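Side-chain contacts in Zn-dependent hydrolase, glyoxylase (Echinicola vietnamensis, PDB 6T5K), which probably hydrolyses beta-lactam antibiotics as a zinc-dependent class B metallo-beta-lactamase, opening the lactam ring to give a substituted beta-amino acid: residues V97-H100 with D104-G107; L126-Q131 with T164-I169. One frame throughout, in Å; residues are numbered along the deposited sequence.

Contact 1. Residues V97-H100 with D104-G107; sequences VATH and DCLG. With ZN (zinc ion), chain G; ZN (zinc ion), chain H.
Cys-105 lays its sulfur over one face of the His-100 imidazole, with SG 3.4 Å from the ring centroid and 23° off the ring normal. The sulfur is displaced toward the rim on the side of ND1 and CE1, and it lies 3.2 Å from His-100 ND1; NE2, the metal-binding nitrogen, is farther from it. The CB of His-100 starts out facing away from the 104-107 segment, but chi1 of 61° sets CG between the backbone N and the carbonyl carbon, and this turn brings the ring round over the sulfur. Cys-105 meets it with SG beside its own backbone N, chi1 -55°. The fit is tight: Cys-105 CB comes to 3.1 Å from the carbonyl O of His-100. Thr-99 OG1 stands 3.9 Å from Cys-105 SG in simple van der Waals contact, its hydroxyl being hydrogen-bonded to Asp-71. Behind the histidine, a small apolar patch forms where Ala-98 CB rests 3.9 Å from Leu-106 CB. On the metal side, His-100 NE2 binds one zinc ion at 2.1 Å, together with His-102 and His-163. Asp-104 OD2 binds the other at 2.3 Å, with Cys-182 and His-223. A water bridges the two ions and donates a hydrogen bond of 2.6 Å to Asp-104 OD1, so both carboxylate oxygens are used and the carboxylate is held in its rotation. Its place is consistent with that of the nucleophilic hydroxide of dizinc relatives. The end of strand 92-98, the short link after it and helix 103-106 together carry the His-X-His-X-Asp signature, here His-100, His-102 and Asp-104, of the dinuclear zinc site in the metallo-beta-lactamase fold.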
loop_
_atom_site.group_PDB
_atom_site.type_symbol
_atom_site.label_atom_id
_atom_site.label_comp_id
_atom_site.label_asym_id
_atom_site.label_seq_id
_atom_site.Cartn_x
_atom_site.Cartn_y
_atom_site.Cartn_z
ATOM N N VAL A 97 -2.650 5.314 5.377
ATOM C CA VAL A 97 -2.002 4.211 6.064
ATOM C C VAL A 97 -0.609 4.031 5.475
ATOM O O VAL A 97 -0.466 3.881 4.264
ATOM C CB VAL A 97 -2.796 2.901 5.895
ATOM C CG1 VAL A 97 -2.107 1.750 6.590
ATOM C CG2 VAL A 97 -4.217 3.065 6.413
ATOM N N ALA A 98 0.410 3.990 6.333
ATOM C CA ALA A 98 1.775 3.676 5.906
ATOM C C ALA A 98 1.987 2.191 6.167
ATOM O O ALA A 98 1.922 1.753 7.321
ATOM C CB ALA A 98 2.803 4.466 6.704
ATOM N N THR A 99 2.194 1.415 5.109
ATOM C CA THR A 99 2.221 -0.032 5.287
ATOM C C THR A 99 3.556 -0.584 5.785
ATOM O O THR A 99 3.619 -1.778 6.113
ATOM C CB THR A 99 1.725 -0.773 4.033
ATOM O OG1 THR A 99 2.566 -0.524 2.917
ATOM C CG2 THR A 99 0.269 -0.415 3.726
ATOM N N HIS A 100 4.609 0.215 5.818
ATOM C CA HIS A 100 5.800 -0.057 6.624
ATOM C C HIS A 100 6.572 1.251 6.721
ATOM O O HIS A 100 6.130 2.289 6.219
ATOM C CB HIS A 100 6.672 -1.244 6.163
ATOM C CG HIS A 100 7.262 -1.118 4.793
ATOM N ND1 HIS A 100 6.561 -1.421 3.648
ATOM C CD2 HIS A 100 8.516 -0.801 4.388
ATOM C CE1 HIS A 100 7.339 -1.237 2.593
ATOM N NE2 HIS A 100 8.532 -0.875 3.014
ATOM N N ASP A 104 8.923 4.836 0.565
ATOM C CA ASP A 104 7.880 4.593 -0.435
ATOM C C ASP A 104 6.549 4.195 0.199
ATOM O O ASP A 104 5.629 3.751 -0.508
ATOM C CB ASP A 104 8.326 3.561 -1.495
ATOM C CG ASP A 104 8.758 2.209 -0.912
ATOM O OD1 ASP A 104 9.459 2.208 0.135
ATOM O OD2 ASP A 104 8.425 1.140 -1.544
ATOM N N CYS A 105 6.454 4.335 1.517
ATOM C CA CYS A 105 5.214 4.222 2.255
ATOM C C CYS A 105 4.843 5.517 2.945
ATOM O O CYS A 105 3.653 5.807 3.093
ATOM C CB CYS A 105 5.331 3.125 3.321
ATOM S SG CYS A 105 5.824 1.557 2.659
ATOM N N LEU A 106 5.835 6.297 3.421
ATOM C CA LEU A 106 5.488 7.415 4.286
ATOM C C LEU A 106 6.250 8.695 3.997
ATOM O O LEU A 106 6.118 9.656 4.759
ATOM C CB LEU A 106 5.615 7.037 5.774
ATOM C CG LEU A 106 6.847 6.244 6.221
ATOM C CD1 LEU A 106 8.082 7.099 6.026
ATOM C CD2 LEU A 106 6.722 5.864 7.664
ATOM N N GLY A 107 7.013 8.752 2.911
ATOM C CA GLY A 107 7.781 9.948 2.641
ATOM C C GLY A 107 6.931 11.198 2.521
ATOM O O GLY A 107 7.400 12.303 2.801
HETATM ZN ZN ZN G . 10.224 -1.116 1.869
HETATM ZN ZN ZN H . 9.022 -1.068 -1.400
HETATM O O HOH W 1 10.249 -0.297 0.157
HETATM O O HOH W 2 10.216 -2.998 -1.754
#

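Contact 2. Residues L126-Q131 with T164-I169; sequences LSLASQ and TQDNVI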
loop_
_atom_site.group_PDB
_atom_site.type_symbol
_atom_site.label_atom_id
_atom_site.label_comp_id
_atom_site.label_asym_id
_atom_site.label_seq_id
_atom_site.Cartn_x
_atom_site.Cartn_y
_atom_site.Cartn_z
ATOM N N LEU A 126 5.669 3.252 13.810
ATOM C CA LEU A 126 5.882 4.567 14.409
ATOM C C LEU A 126 7.292 4.684 14.982
ATOM O O LEU A 126 8.007 5.655 14.715
ATOM C CB LEU A 126 4.848 4.819 15.492
ATOM C CG LEU A 126 3.498 5.327 14.967
ATOM C CD1 LEU A 126 2.776 4.294 14.141
ATOM C CD2 LEU A 126 2.632 5.772 16.142
ATOM N N SER A 127 7.717 3.692 15.764
ATOM C CA SER A 127 9.040 3.769 16.384
ATOM C C SER A 127 10.139 3.642 15.338
ATOM O O SER A 127 11.128 4.377 15.385
ATOM C CB SER A 127 9.185 2.719 17.474
ATOM O OG SER A 127 8.704 1.478 17.039
ATOM N N LEU A 128 9.957 2.767 14.346
ATOM C CA LEU A 128 10.976 2.638 13.307
ATOM C C LEU A 128 11.106 3.926 12.501
ATOM O O LEU A 128 12.216 4.345 12.165
ATOM C CB LEU A 128 10.634 1.455 12.406
ATOM C CG LEU A 128 10.871 0.119 13.072
ATOM C CD1 LEU A 128 10.176 -0.972 12.323
ATOM C CD2 LEU A 128 12.376 -0.210 13.166
ATOM N N ALA A 129 9.986 4.567 12.180
ATOM C CA ALA A 129 10.054 5.830 11.449
ATOM C C ALA A 129 10.830 6.855 12.258
ATOM O O ALA A 129 11.709 7.552 11.736
ATOM C CB ALA A 129 8.644 6.329 11.168
ATOM N N SER A 130 10.521 6.952 13.546
ATOM C CA SER A 130 11.209 7.909 14.391
ATOM C C SER A 130 12.700 7.616 14.448
ATOM O O SER A 130 13.528 8.527 14.332
ATOM C CB SER A 130 10.598 7.863 15.787
ATOM O OG SER A 130 11.320 8.730 16.636
ATOM N N GLN A 131 13.072 6.353 14.605
ATOM C CA GLN A 131 14.486 6.055 14.716
ATOM C C GLN A 131 15.234 6.359 13.431
ATOM O O GLN A 131 16.450 6.578 13.463
ATOM C CB GLN A 131 14.736 4.595 15.038
ATOM C CG GLN A 131 14.212 4.069 16.309
ATOM C CD GLN A 131 14.242 2.553 16.285
ATOM O OE1 GLN A 131 15.225 1.968 15.865
ATOM N NE2 GLN A 131 13.168 1.906 16.777
ATOM N N THR A 164 9.805 -6.117 5.716
ATOM C CA THR A 164 10.329 -5.503 6.932
ATOM C C THR A 164 9.671 -6.180 8.133
ATOM O O THR A 164 8.755 -7.005 7.992
ATOM C CB THR A 164 10.051 -3.996 7.018
ATOM O OG1 THR A 164 8.640 -3.787 6.917
ATOM C CG2 THR A 164 10.792 -3.229 5.937
ATOM N N GLN A 165 10.138 -5.835 9.336
ATOM C CA GLN A 165 9.532 -6.421 10.522
ATOM C C GLN A 165 8.121 -5.925 10.771
ATOM O O GLN A 165 7.334 -6.635 11.412
ATOM C CB GLN A 165 10.360 -6.152 11.771
ATOM C CG GLN A 165 10.601 -4.678 12.089
ATOM C CD GLN A 165 11.218 -4.485 13.429
ATOM O OE1 GLN A 165 12.398 -4.190 13.542
ATOM N NE2 GLN A 165 10.436 -4.644 14.451
ATOM N N ASP A 166 7.779 -4.727 10.272
ATOM C CA ASP A 166 6.550 -4.024 10.609
ATOM C C ASP A 166 5.516 -4.028 9.482
ATOM O O ASP A 166 4.484 -3.360 9.627
ATOM C CB ASP A 166 6.882 -2.578 10.978
ATOM C CG ASP A 166 7.551 -1.812 9.827
ATOM O OD1 ASP A 166 8.418 -2.382 9.130
ATOM O OD2 ASP A 166 7.205 -0.613 9.645
ATOM N N ASN A 167 5.799 -4.684 8.381
ATOM C CA ASN A 167 4.903 -4.573 7.251
ATOM C C ASN A 167 3.484 -5.083 7.485
ATOM O O ASN A 167 3.309 -6.066 8.106
ATOM C CB ASN A 167 5.534 -5.082 5.949
ATOM C CG ASN A 167 6.090 -6.507 6.041
ATOM O OD1 ASN A 167 6.920 -6.903 5.271
ATOM N ND2 ASN A 167 5.588 -7.229 6.914
ATOM N N VAL A 168 2.511 -4.346 6.964
ATOM C CA VAL A 168 1.104 -4.684 7.088
ATOM C C VAL A 168 0.468 -4.688 5.716
ATOM O O VAL A 168 0.999 -4.111 4.767
ATOM C CB VAL A 168 0.309 -3.755 8.029
ATOM C CG1 VAL A 168 0.876 -3.886 9.428
ATOM C CG2 VAL A 168 0.402 -2.318 7.569
ATOM N N ILE A 169 -0.701 -5.319 5.633
ATOM C CA ILE A 169 -1.476 -5.315 4.403
ATOM C C ILE A 169 -2.729 -4.474 4.584
ATOM O O ILE A 169 -3.198 -4.220 5.712
ATOM C CB ILE A 169 -1.793 -6.722 3.847
ATOM C CG1 ILE A 169 -2.614 -7.556 4.832
ATOM C CG2 ILE A 169 -0.490 -7.403 3.519
ATOM C CD1 ILE A 169 -4.073 -7.206 4.834
#
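The loop that follows the zinc ligand His-163 packs against helix 123-131 through one leucine, Leu-128, which reaches Gln-165 and Asp-166. Its CG sits beside the backbone N, and chi2 of 164° then extends CD1 toward the loop. This methyl is 3.7 Å from Asp-166 CG and nearly as close to CB and both carboxylate oxygens, so it lies over the flat group rather than at one oxygen. The same CD1 touches Gln-165 CG at 3.7 Å, where the extended glutamine chain passes obliquely by, and CD2 lies 4.0 Å from Gln-165 OE1. The far side of the carboxylate is engaged by Thr-164, whose OG1 donates a 2.6 Å hydrogen bond to Asp-166 OD1 from 40° out of the plane. Asp-166 OD2 pairs with the hydroxyl of Thr-125 in the same helix as Leu-128. Within the loop, Thr-164 N gives Asn-167 OD1 a nearly straight bond of 3.0 Å, at 170°. No hydrogen bond joins the two segments themselves. The two hydroxyl bonds, from Thr-164 and Thr-125, fix the rotation of the buried carboxylate and probably favour its charged form, while the methyl only shields one face.

Contact 1 is buried near the chain centre and contact 2 lies farther out, its helix partly exposed; their centres are about 9 Å apart and the two touch. Segments 97-100 and 164-169 form the seam: Thr-99 O probably accepts a hydrogen bond from Val-168 N at 2.9 Å, and His-100 CB packs on Thr-164 OG1 at 3.3 Å. Each backs His-100 differently, 104-107 with a sulfur over the ring and 164-169 with polar side chains along its backbone and CB. Contact 1 sets sulfur over imidazole and adds an apolar patch; contact 2 packs a leucine methyl on a carboxylate and a glutamine chain, in the loop after His-163, which shares a zinc with His-100.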